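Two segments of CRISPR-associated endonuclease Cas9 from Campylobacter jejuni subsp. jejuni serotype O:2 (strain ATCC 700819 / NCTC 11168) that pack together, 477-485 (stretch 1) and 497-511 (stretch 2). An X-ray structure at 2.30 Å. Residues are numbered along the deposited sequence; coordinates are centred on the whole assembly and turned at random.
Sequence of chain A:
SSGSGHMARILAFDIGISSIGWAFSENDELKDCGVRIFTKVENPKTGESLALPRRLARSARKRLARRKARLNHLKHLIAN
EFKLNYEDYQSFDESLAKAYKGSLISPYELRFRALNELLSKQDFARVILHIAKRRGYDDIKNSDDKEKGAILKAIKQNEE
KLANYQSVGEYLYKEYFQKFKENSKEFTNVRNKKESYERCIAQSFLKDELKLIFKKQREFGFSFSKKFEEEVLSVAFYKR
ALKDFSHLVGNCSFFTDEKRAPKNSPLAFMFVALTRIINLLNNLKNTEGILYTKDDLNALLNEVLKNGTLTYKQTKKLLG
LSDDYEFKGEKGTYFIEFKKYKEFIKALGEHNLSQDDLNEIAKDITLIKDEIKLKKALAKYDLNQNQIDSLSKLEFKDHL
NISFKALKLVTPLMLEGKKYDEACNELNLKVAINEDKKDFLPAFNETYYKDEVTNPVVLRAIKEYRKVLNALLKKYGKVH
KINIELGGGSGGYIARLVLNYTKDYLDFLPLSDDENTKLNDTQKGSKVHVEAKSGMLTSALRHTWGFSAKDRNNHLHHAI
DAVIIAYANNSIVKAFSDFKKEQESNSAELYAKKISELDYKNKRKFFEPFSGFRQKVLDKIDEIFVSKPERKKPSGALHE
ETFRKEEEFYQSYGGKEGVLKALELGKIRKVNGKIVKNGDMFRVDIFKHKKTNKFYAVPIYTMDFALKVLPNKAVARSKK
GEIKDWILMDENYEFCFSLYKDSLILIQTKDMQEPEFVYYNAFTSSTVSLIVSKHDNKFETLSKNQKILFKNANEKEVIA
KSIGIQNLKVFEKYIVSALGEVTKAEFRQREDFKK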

# COMPACT_ATOMS: atom_id res chain seq x y z
N GLY A 477 -28.50 14.39 18.87
CA GLY A 477 -28.50 13.56 20.06
C GLY A 477 -28.65 12.08 19.75
O GLY A 477 -28.62 11.64 18.60
N LYS A 478 -28.83 11.30 20.82
CA LYS A 478 -28.88 9.85 20.70
C LYS A 478 -30.05 9.40 19.83
O LYS A 478 -31.07 10.09 19.70
CB LYS A 478 -28.99 9.20 22.08
CG LYS A 478 -27.73 9.26 22.93
CD LYS A 478 -27.93 8.48 24.23
CE LYS A 478 -26.74 8.62 25.15
NZ LYS A 478 -25.49 8.06 24.56
N VAL A 479 -29.89 8.22 19.22
CA VAL A 479 -30.83 7.67 18.26
C VAL A 479 -31.16 6.24 18.68
O VAL A 479 -30.41 5.60 19.43
CB VAL A 479 -30.27 7.72 16.82
CG1 VAL A 479 -31.33 7.39 15.79
CG2 VAL A 479 -29.68 9.10 16.53
N HIS A 480 -32.30 5.74 18.19
CA HIS A 480 -32.71 4.38 18.54
C HIS A 480 -32.06 3.34 17.63
O HIS A 480 -31.70 2.25 18.10
CB HIS A 480 -34.23 4.24 18.45
CG HIS A 480 -34.98 5.24 19.27
ND1 HIS A 480 -35.20 5.08 20.62
CD2 HIS A 480 -35.58 6.40 18.93
CE1 HIS A 480 -35.89 6.10 21.08
NE2 HIS A 480 -36.14 6.92 20.08
N LYS A 481 -31.91 3.64 16.34
CA LYS A 481 -31.57 2.62 15.37
C LYS A 481 -30.67 3.20 14.29
O LYS A 481 -30.70 4.40 14.00
CB LYS A 481 -32.83 2.01 14.74
CG LYS A 481 -32.74 0.52 14.52
CD LYS A 481 -33.51 0.09 13.29
CE LYS A 481 -33.20 -1.36 12.95
NZ LYS A 481 -33.68 -1.73 11.60
N ILE A 482 -29.87 2.32 13.68
CA ILE A 482 -29.03 2.66 12.54
C ILE A 482 -29.17 1.55 11.50
O ILE A 482 -29.04 0.37 11.83
CB ILE A 482 -27.55 2.84 12.94
CG1 ILE A 482 -27.38 4.08 13.82
CG2 ILE A 482 -26.67 2.96 11.70
CD1 ILE A 482 -25.95 4.38 14.19
N ASN A 483 -29.45 1.94 10.26
CA ASN A 483 -29.55 1.02 9.14
C ASN A 483 -28.41 1.27 8.16
O ASN A 483 -28.01 2.42 7.96
CB ASN A 483 -30.90 1.16 8.42
CG ASN A 483 -32.08 0.86 9.33
OD1 ASN A 483 -31.95 0.86 10.55
ND2 ASN A 483 -33.24 0.61 8.73
N ILE A 484 -27.89 0.20 7.56
CA ILE A 484 -26.67 0.27 6.76
C ILE A 484 -26.81 -0.64 5.55
O ILE A 484 -27.36 -1.74 5.65
CB ILE A 484 -25.43 -0.11 7.61
CG1 ILE A 484 -25.16 0.95 8.67
CG2 ILE A 484 -24.21 -0.32 6.73
CD1 ILE A 484 -24.16 0.52 9.72
N GLU A 485 -26.30 -0.18 4.41
CA GLU A 485 -26.23 -0.98 3.19
C GLU A 485 -25.07 -0.48 2.34
O GLU A 485 -24.73 0.71 2.39
CB GLU A 485 -27.54 -0.92 2.40
CG GLU A 485 -27.59 -1.82 1.17
CD GLU A 485 -28.01 -1.07 -0.09
OE1 GLU A 485 -27.90 0.17 -0.10
OE2 GLU A 485 -28.44 -1.73 -1.06
N LEU A 497 -18.77 -5.43 8.85
CA LEU A 497 -17.73 -4.86 9.70
C LEU A 497 -18.21 -3.57 10.35
O LEU A 497 -18.06 -3.38 11.56
CB LEU A 497 -16.46 -4.62 8.89
CG LEU A 497 -15.25 -4.09 9.66
CD1 LEU A 497 -14.82 -5.09 10.73
CD2 LEU A 497 -14.12 -3.81 8.71
N VAL A 498 -18.77 -2.66 9.55
CA VAL A 498 -19.27 -1.40 10.09
C VAL A 498 -20.38 -1.66 11.10
O VAL A 498 -20.49 -0.97 12.12
CB VAL A 498 -19.74 -0.48 8.94
CG1 VAL A 498 -20.47 0.73 9.49
CG2 VAL A 498 -18.55 -0.04 8.10
N LEU A 499 -21.21 -2.67 10.83
CA LEU A 499 -22.32 -2.98 11.73
C LEU A 499 -21.81 -3.49 13.08
O LEU A 499 -22.24 -3.02 14.14
CB LEU A 499 -23.25 -4.00 11.08
CG LEU A 499 -24.45 -4.50 11.88
CD1 LEU A 499 -25.69 -4.56 10.99
CD2 LEU A 499 -24.17 -5.87 12.49
N ASN A 500 -20.89 -4.47 13.06
CA ASN A 500 -20.34 -4.99 14.31
C ASN A 500 -19.56 -3.92 15.06
O ASN A 500 -19.59 -3.86 16.29
CB ASN A 500 -19.45 -6.20 14.03
CG ASN A 500 -20.23 -7.40 13.53
OD1 ASN A 500 -21.31 -7.70 14.02
ND2 ASN A 500 -19.67 -8.10 12.55
N TYR A 501 -18.85 -3.06 14.32
CA TYR A 501 -18.10 -1.97 14.93
C TYR A 501 -19.04 -0.94 15.56
O TYR A 501 -18.69 -0.33 16.58
CB TYR A 501 -17.19 -1.35 13.87
CG TYR A 501 -16.69 0.06 14.07
CD1 TYR A 501 -16.11 0.48 15.26
CD2 TYR A 501 -16.73 0.97 13.02
CE1 TYR A 501 -15.64 1.77 15.42
CE2 TYR A 501 -16.26 2.26 13.16
CZ TYR A 501 -15.72 2.66 14.36
OH TYR A 501 -15.25 3.95 14.48
N THR A 502 -20.24 -0.78 15.02
CA THR A 502 -21.17 0.21 15.57
C THR A 502 -21.89 -0.32 16.80
O THR A 502 -22.04 0.40 17.79
CB THR A 502 -22.17 0.64 14.50
OG1 THR A 502 -21.46 1.15 13.36
CG2 THR A 502 -23.09 1.72 15.04
N LYS A 503 -22.35 -1.58 16.77
CA LYS A 503 -23.10 -2.10 17.91
C LYS A 503 -22.21 -2.51 19.07
O LYS A 503 -22.71 -2.67 20.19
CB LYS A 503 -23.97 -3.28 17.48
CG LYS A 503 -23.23 -4.54 17.06
CD LYS A 503 -24.22 -5.68 16.84
CE LYS A 503 -23.62 -6.82 16.04
NZ LYS A 503 -22.56 -7.57 16.77
N ASP A 504 -20.90 -2.68 18.84
CA ASP A 504 -20.00 -3.01 19.94
C ASP A 504 -19.55 -1.80 20.73
O ASP A 504 -19.12 -1.95 21.88
CB ASP A 504 -18.76 -3.74 19.41
CG ASP A 504 -19.01 -5.21 19.14
OD1 ASP A 504 -20.17 -5.66 19.26
OD2 ASP A 504 -18.04 -5.92 18.80
N TYR A 505 -19.65 -0.59 20.16
CA TYR A 505 -19.03 0.58 20.76
C TYR A 505 -19.93 1.80 20.91
O TYR A 505 -19.51 2.77 21.55
CB TYR A 505 -17.78 0.99 19.96
CG TYR A 505 -16.62 0.05 20.14
CD1 TYR A 505 -15.68 0.26 21.14
CD2 TYR A 505 -16.46 -1.05 19.32
CE1 TYR A 505 -14.62 -0.60 21.32
CE2 TYR A 505 -15.40 -1.92 19.49
CZ TYR A 505 -14.48 -1.69 20.49
OH TYR A 505 -13.42 -2.54 20.67
N LEU A 506 -21.14 1.80 20.35
CA LEU A 506 -22.02 2.95 20.42
C LEU A 506 -23.18 2.67 21.36
O LEU A 506 -23.77 1.59 21.34
CB LEU A 506 -22.56 3.32 19.03
CG LEU A 506 -23.24 4.69 18.94
CD1 LEU A 506 -22.20 5.81 19.03
CD2 LEU A 506 -24.06 4.82 17.67
N ASP A 507 -23.51 3.66 22.19
CA ASP A 507 -24.63 3.57 23.11
C ASP A 507 -25.86 4.20 22.46
O ASP A 507 -25.80 5.34 21.98
CB ASP A 507 -24.31 4.26 24.43
CG ASP A 507 -25.36 3.99 25.50
OD1 ASP A 507 -26.13 3.02 25.34
OD2 ASP A 507 -25.40 4.75 26.49
N PHE A 508 -26.97 3.47 22.46
CA PHE A 508 -28.20 3.89 21.80
C PHE A 508 -29.25 4.28 22.84
O PHE A 508 -29.10 4.07 24.04
CB PHE A 508 -28.75 2.79 20.90
CG PHE A 508 -27.94 2.57 19.65
CD1 PHE A 508 -26.84 1.73 19.66
CD2 PHE A 508 -28.29 3.20 18.47
CE1 PHE A 508 -26.10 1.53 18.51
CE2 PHE A 508 -27.56 3.00 17.31
CZ PHE A 508 -26.46 2.16 17.33
N LEU A 509 -30.34 4.86 22.33
CA LEU A 509 -31.49 5.13 23.18
C LEU A 509 -32.19 3.82 23.52
O LEU A 509 -32.29 2.93 22.67
CB LEU A 509 -32.47 6.07 22.48
CG LEU A 509 -32.14 7.56 22.45
CD1 LEU A 509 -33.23 8.33 21.72
CD2 LEU A 509 -31.96 8.09 23.87
N PRO A 510 -32.66 3.66 24.76
CA PRO A 510 -33.47 2.48 25.08
C PRO A 510 -34.76 2.46 24.27
O PRO A 510 -35.50 3.45 24.23
CB PRO A 510 -33.74 2.64 26.58
CG PRO A 510 -32.66 3.55 27.08
CD PRO A 510 -32.38 4.49 25.94
N LEU A 511 -35.01 1.33 23.61
CA LEU A 511 -36.24 1.13 22.86
C LEU A 511 -37.29 0.36 23.65
O LEU A 511 -38.37 0.08 23.10
CB LEU A 511 -35.95 0.41 21.54
CG LEU A 511 -34.88 -0.70 21.47
CD1 LEU A 511 -35.05 -1.77 22.54
CD2 LEU A 511 -34.90 -1.33 20.08

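A strand and a helix that pack through their side chains can also be joined by a backbone bond outside both elements, as in these two segments of Cas9. A single hydrogen bond joins them: Leu509 N donates to Val479 O over 3.0 Å, with an N-H...O angle of 179°. Because the bond is between backbone atoms, it ties one stretch to the other without depending on side-chain identity. It also lies where the backbones run close, the CA atoms of His480 and Leu509 being 4.9 Å apart.

Charge adds a looser tie nearby. Lys478 reaches out extended through chi2 and chi3 (both t), with chi1 and chi4 both m, and its NZ forms a long salt bridge with Asp507 OD2 at 3.8 Å. At that separation the pair is a loose one, held by long-range charge attraction without close contact, and Lys478 NZ also finds a hydrogen-bonding partner elsewhere in the structure.

The same neighbourhood shows how one leucine can serve several contacts. While its nitrogen is engaged with Val479, the Leu509 side chain points toward the first stretch, and its CG lies 3.6 Å from Lys478 CB, against the aliphatic base of the lysine. Its CD1 sits over one face of the His480 imidazole, 3.8 Å from the ring centroid and 22° off the normal, a CH-pi contact. The CA-to-CB bond of His480 points away, yet the ring comes back near enough to put ND1 3.4 Å from Leu509 CB.

Phe508 carries the interface from this polar site into the apolar interior. Val479 O meets the edge of its ring, 3.3 Å from Phe508 CD2, so the carbonyl oxygen lies near the plane of the ring, where aromatic hydrogens carry a slight positive charge. Ile482 CG1 also approaches that edge, at 3.7 Å from Phe508 CE2.

Beyond it, strand 481-485 and the helix of the second stretch run nearly antiparallel, at 164°, with their axes 9.4 Å apart at closest approach. Strand alternation sorts the side chains: Ile482 and Ile484 point toward the second stretch, whereas Lys481 and Asn483 point away and share a weak hydrogen bond from Lys481 NZ to Asn483 OD1 at 3.3 Å. Ile482 CD1 lies 4.0 Å from both Thr502 CG2 and Leu506 CD2. The threonine can present its methyl here while Thr502 OG1 donates to Val498 O, 2.6 Å away, within the helix. Further along, Ile484 CD1 packs 3.7 Å from Val498 CG1, extending the apolar contact one helical turn back from Thr502.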